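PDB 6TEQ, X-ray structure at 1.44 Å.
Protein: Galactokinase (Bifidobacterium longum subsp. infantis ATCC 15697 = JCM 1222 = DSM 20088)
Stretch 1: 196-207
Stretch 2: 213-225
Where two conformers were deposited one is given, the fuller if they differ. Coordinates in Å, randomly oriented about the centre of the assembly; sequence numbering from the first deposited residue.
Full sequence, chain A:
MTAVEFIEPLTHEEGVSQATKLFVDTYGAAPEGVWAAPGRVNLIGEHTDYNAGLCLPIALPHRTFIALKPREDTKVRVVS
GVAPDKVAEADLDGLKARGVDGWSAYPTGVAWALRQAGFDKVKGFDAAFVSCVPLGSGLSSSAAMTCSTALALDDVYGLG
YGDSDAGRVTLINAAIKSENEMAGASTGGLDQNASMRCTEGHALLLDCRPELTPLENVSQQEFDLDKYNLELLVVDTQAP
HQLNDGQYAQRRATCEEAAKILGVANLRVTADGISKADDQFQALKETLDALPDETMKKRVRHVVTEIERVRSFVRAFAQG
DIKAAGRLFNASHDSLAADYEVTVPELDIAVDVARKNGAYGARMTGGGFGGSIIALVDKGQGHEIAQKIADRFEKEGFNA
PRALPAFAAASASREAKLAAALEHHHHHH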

# COMPACT_ATOMS: atom_id res chain seq x y z
N MET A 196 -3.30 -7.04 5.28
CA MET A 196 -3.98 -7.94 6.24
C MET A 196 -4.88 -8.95 5.53
O MET A 196 -5.38 -9.85 6.24
CB MET A 196 -4.77 -7.18 7.29
CG MET A 196 -3.85 -6.33 8.11
SD MET A 196 -4.65 -5.72 9.59
CE MET A 196 -4.15 -7.03 10.73
N ARG A 197 -5.04 -8.88 4.21
CA ARG A 197 -6.01 -9.77 3.55
C ARG A 197 -5.49 -10.44 2.29
O ARG A 197 -6.15 -11.41 1.83
CB ARG A 197 -7.32 -9.03 3.24
CG ARG A 197 -7.95 -8.45 4.48
CD ARG A 197 -9.08 -7.60 4.08
NE ARG A 197 -10.25 -8.42 3.75
CZ ARG A 197 -11.37 -7.97 3.30
NH1 ARG A 197 -11.51 -6.68 2.98
NH2 ARG A 197 -12.38 -8.82 3.15
N CYS A 198 -4.31 -10.08 1.81
CA CYS A 198 -3.73 -10.78 0.65
C CYS A 198 -3.41 -12.22 1.02
O CYS A 198 -3.26 -12.52 2.24
CB CYS A 198 -2.52 -10.05 0.12
SG CYS A 198 -2.90 -8.55 -0.82
N THR A 199 -3.28 -13.05 0.01
CA THR A 199 -2.80 -14.42 0.22
C THR A 199 -1.66 -14.74 -0.75
O THR A 199 -1.54 -14.17 -1.83
CB THR A 199 -3.96 -15.41 0.12
OG1 THR A 199 -4.49 -15.38 -1.22
CG2 THR A 199 -5.07 -15.14 1.10
N GLU A 200 -0.86 -15.68 -0.36
CA GLU A 200 0.28 -16.14 -1.18
C GLU A 200 -0.22 -16.65 -2.54
O GLU A 200 -1.26 -17.33 -2.60
CB GLU A 200 1.06 -17.22 -0.47
CG GLU A 200 2.32 -17.63 -1.21
CD GLU A 200 2.17 -18.62 -2.37
OE1 GLU A 200 1.18 -19.43 -2.35
OE2 GLU A 200 3.03 -18.57 -3.31
N GLY A 201 0.45 -16.23 -3.60
CA GLY A 201 0.11 -16.62 -4.98
C GLY A 201 -1.15 -15.96 -5.54
O GLY A 201 -1.59 -16.41 -6.62
N HIS A 202 -1.74 -14.98 -4.86
CA HIS A 202 -2.98 -14.33 -5.31
C HIS A 202 -2.86 -12.81 -5.18
O HIS A 202 -2.14 -12.35 -4.28
CB HIS A 202 -4.15 -14.82 -4.47
CG HIS A 202 -4.44 -16.25 -4.66
ND1 HIS A 202 -3.65 -17.24 -4.10
CD2 HIS A 202 -5.39 -16.86 -5.39
CE1 HIS A 202 -4.17 -18.41 -4.45
NE2 HIS A 202 -5.23 -18.22 -5.26
N ALA A 203 -3.59 -12.11 -6.04
CA ALA A 203 -3.88 -10.68 -5.92
C ALA A 203 -5.25 -10.52 -5.28
O ALA A 203 -6.11 -11.38 -5.49
CB ALA A 203 -3.74 -10.07 -7.30
N LEU A 204 -5.41 -9.44 -4.56
CA LEU A 204 -6.62 -9.17 -3.84
C LEU A 204 -7.52 -8.23 -4.67
O LEU A 204 -7.21 -7.00 -4.83
CB LEU A 204 -6.24 -8.52 -2.52
CG LEU A 204 -7.44 -8.29 -1.59
CD1 LEU A 204 -7.84 -9.59 -0.95
CD2 LEU A 204 -7.10 -7.26 -0.53
N LEU A 205 -8.52 -8.75 -5.38
CA LEU A 205 -9.45 -7.82 -6.11
C LEU A 205 -10.40 -7.22 -5.05
O LEU A 205 -11.29 -7.90 -4.53
CB LEU A 205 -10.21 -8.61 -7.17
CG LEU A 205 -11.26 -7.83 -7.92
CD1 LEU A 205 -10.71 -6.56 -8.56
CD2 LEU A 205 -11.94 -8.73 -8.91
N LEU A 206 -10.07 -5.99 -4.68
CA LEU A 206 -10.68 -5.28 -3.54
C LEU A 206 -11.69 -4.30 -4.11
O LEU A 206 -11.36 -3.44 -4.94
CB LEU A 206 -9.55 -4.62 -2.77
CG LEU A 206 -10.03 -3.67 -1.68
CD1 LEU A 206 -10.64 -4.46 -0.55
CD2 LEU A 206 -8.87 -2.83 -1.19
N ASP A 207 -12.92 -4.42 -3.65
CA ASP A 207 -14.00 -3.53 -4.01
C ASP A 207 -14.24 -2.58 -2.87
O ASP A 207 -14.62 -3.05 -1.80
CB ASP A 207 -15.20 -4.38 -4.40
CG ASP A 207 -16.36 -3.58 -4.97
OD1 ASP A 207 -16.51 -2.40 -4.61
OD2 ASP A 207 -17.10 -4.18 -5.82
N THR A 213 -19.91 -5.86 2.87
CA THR A 213 -19.41 -6.62 3.99
C THR A 213 -18.08 -7.21 3.57
O THR A 213 -17.74 -7.23 2.38
CB THR A 213 -20.33 -7.77 4.41
OG1 THR A 213 -20.31 -8.63 3.27
CG2 THR A 213 -21.71 -7.28 4.75
N PRO A 214 -17.27 -7.67 4.53
CA PRO A 214 -15.94 -8.16 4.19
C PRO A 214 -15.94 -9.33 3.19
O PRO A 214 -15.09 -9.34 2.32
CB PRO A 214 -15.34 -8.57 5.55
CG PRO A 214 -15.98 -7.59 6.45
CD PRO A 214 -17.42 -7.49 5.98
N LEU A 215 -16.88 -10.26 3.32
CA LEU A 215 -16.89 -11.41 2.41
C LEU A 215 -17.44 -11.00 1.03
O LEU A 215 -17.31 -11.83 0.12
CB LEU A 215 -17.63 -12.58 3.04
CG LEU A 215 -16.78 -13.72 3.59
CD1 LEU A 215 -15.48 -13.30 4.24
CD2 LEU A 215 -17.61 -14.55 4.57
N GLU A 216 -18.03 -9.80 0.91
CA GLU A 216 -18.47 -9.25 -0.40
C GLU A 216 -17.37 -8.47 -1.10
O GLU A 216 -17.54 -8.20 -2.29
CB GLU A 216 -19.67 -8.30 -0.19
CG GLU A 216 -20.97 -8.99 0.19
CD GLU A 216 -22.16 -8.07 0.50
OE1 GLU A 216 -21.98 -6.86 0.91
OE2 GLU A 216 -23.31 -8.61 0.44
N ASN A 217 -16.35 -7.98 -0.37
CA ASN A 217 -15.53 -6.87 -0.92
C ASN A 217 -14.14 -7.37 -1.33
O ASN A 217 -13.39 -6.53 -1.85
CB ASN A 217 -15.53 -5.66 -0.02
CG ASN A 217 -14.65 -5.73 1.19
OD1 ASN A 217 -13.93 -6.72 1.42
ND2 ASN A 217 -14.67 -4.67 1.96
N VAL A 218 -13.88 -8.66 -1.24
CA VAL A 218 -12.66 -9.21 -1.81
C VAL A 218 -12.90 -10.49 -2.58
O VAL A 218 -13.73 -11.30 -2.23
CB VAL A 218 -11.59 -9.44 -0.76
CG1 VAL A 218 -11.08 -8.16 -0.17
CG2 VAL A 218 -11.88 -10.50 0.28
N SER A 219 -11.95 -10.74 -3.48
CA SER A 219 -11.94 -11.87 -4.41
C SER A 219 -10.48 -12.23 -4.72
O SER A 219 -9.80 -11.42 -5.38
CB SER A 219 -12.72 -11.53 -5.64
OG SER A 219 -12.47 -12.48 -6.64
N GLN A 220 -10.01 -13.38 -4.22
CA GLN A 220 -8.59 -13.75 -4.39
C GLN A 220 -8.40 -14.18 -5.85
O GLN A 220 -9.09 -15.13 -6.30
CB GLN A 220 -8.20 -14.87 -3.45
CG GLN A 220 -8.33 -14.49 -1.98
CD GLN A 220 -7.37 -13.48 -1.46
OE1 GLN A 220 -6.35 -13.28 -2.08
NE2 GLN A 220 -7.68 -12.89 -0.29
N GLN A 221 -7.55 -13.48 -6.60
CA GLN A 221 -7.34 -13.74 -8.02
C GLN A 221 -5.98 -14.43 -8.15
O GLN A 221 -4.98 -13.98 -7.55
CB GLN A 221 -7.34 -12.43 -8.79
CG GLN A 221 -8.68 -11.76 -8.80
CD GLN A 221 -9.65 -12.61 -9.58
OE1 GLN A 221 -9.32 -13.20 -10.60
NE2 GLN A 221 -10.92 -12.55 -9.18
N GLU A 222 -5.94 -15.50 -8.92
CA GLU A 222 -4.68 -16.23 -9.21
C GLU A 222 -3.65 -15.20 -9.68
O GLU A 222 -3.98 -14.36 -10.54
CB GLU A 222 -4.95 -17.32 -10.26
CG GLU A 222 -5.83 -18.48 -9.77
CD GLU A 222 -5.06 -19.54 -8.99
OE1 GLU A 222 -3.92 -19.24 -8.66
OE2 GLU A 222 -5.60 -20.66 -8.72
N PHE A 223 -2.45 -15.23 -9.11
CA PHE A 223 -1.35 -14.37 -9.57
C PHE A 223 -0.06 -15.16 -9.45
O PHE A 223 0.79 -14.85 -8.61
CB PHE A 223 -1.34 -13.02 -8.84
CG PHE A 223 -0.50 -12.03 -9.59
CD1 PHE A 223 -0.88 -11.52 -10.80
CD2 PHE A 223 0.73 -11.63 -9.05
CE1 PHE A 223 -0.06 -10.61 -11.46
CE2 PHE A 223 1.53 -10.72 -9.71
CZ PHE A 223 1.15 -10.27 -10.93
N ASP A 224 0.04 -16.20 -10.25
CA ASP A 224 1.19 -17.12 -10.18
C ASP A 224 2.13 -16.71 -11.32
O ASP A 224 1.90 -17.11 -12.45
CB ASP A 224 0.74 -18.55 -10.29
CG ASP A 224 1.88 -19.54 -10.32
OD1 ASP A 224 3.07 -19.10 -10.24
OD2 ASP A 224 1.54 -20.74 -10.30
N LEU A 225 3.12 -15.88 -11.05
CA LEU A 225 4.04 -15.42 -12.11
C LEU A 225 4.78 -16.60 -12.75
O LEU A 225 5.05 -16.54 -13.95
CB LEU A 225 5.05 -14.46 -11.47
CG LEU A 225 4.46 -13.16 -10.97
CD1 LEU A 225 5.36 -12.51 -9.97
CD2 LEU A 225 4.14 -12.21 -12.09
O HOH W 1 -4.11 -11.60 -2.35
O HOH W 2 -15.59 -2.17 0.55

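The two stretches meet as neighbouring antiparallel β-strands, joined by a ladder of backbone hydrogen bonds and fastened by polar side chains, chiefly Arg197 and Gln220. Strand 202-207 runs against strand 218-222 with 145° between their N-to-C directions, and the two stretches together bury 864 Å², summed over both sides. The ladder opens where Phe223 N donates to Gly201 O (2.9 Å). Ala203 and Gln221 then exchange two bonds, Ala203 N to Gln221 O and Gln221 N to Ala203 O, each 2.8 Å. Leu205 and Ser219 repeat the pattern less evenly: Leu205 N reaches Ser219 O at 3.0 Å, while the return bond from Ser219 N to Leu205 O, at 3.1 Å, is weak. Asp207 N closes the ladder on Asn217 O (2.8 Å). Between these rungs, CA-H groups also approach carbonyls, as where Val218 CA lies 3.3 Å from Leu205 O.

Just before the first strand, a type II turn from Thr199 to His202 reverses the chain; Gly201 takes its positive phi, and an ideal CB there would be crowded by Glu200 OE1 at 3.2 Å. His202 ND1 donates to Glu200 O (2.8 Å), tying the ring back to the turn.

Alternation along the strands sorts the side chains. Leu204, Leu206, Val218 and Gln220 share one face, where Val218 CG1 packs 3.6 Å from Leu204 CD1 and 3.7 Å from Leu206 CD1. Ala203, Leu205, Ser219 and Gln221 share the other; there Leu205 CB lies 3.9 Å from Gln221 CG, and Gln221 NE2 donates to Ser219 OG (3.0 Å).

Gln220 uses both ends of its amide. Its NE2 donates to Arg197 O (3.0 Å), and its OE1 accepts from Thr199 OG1 (2.9 Å), so one side chain binds the segment leading into the first strand. Water 1 reinforces this join, donating to Gln220 OE1 (2.8 Å) and accepting from Thr199 N (2.9 Å).

Arg197 reaches the second stretch near its helical turn. Its NH1 donates to Asn217 OD1 (2.9 Å) and its NH2 to Pro214 O (2.9 Å); a weak bond also runs from Arg197 NH2 to Asn217 OD1 (3.1 Å). Both acceptors lie at the guanidinium edge, near its plane, where its N-H groups point, whereas Val218 CG1 covers one face. The shared donor group also accommodates two acceptors, Pro214 O and Asn217 OD1, only 3.0 Å apart. On its amide nitrogen, Asn217 ND2 donates to water 2 (3.0 Å), which in turn donates to Asp207 O (2.7 Å).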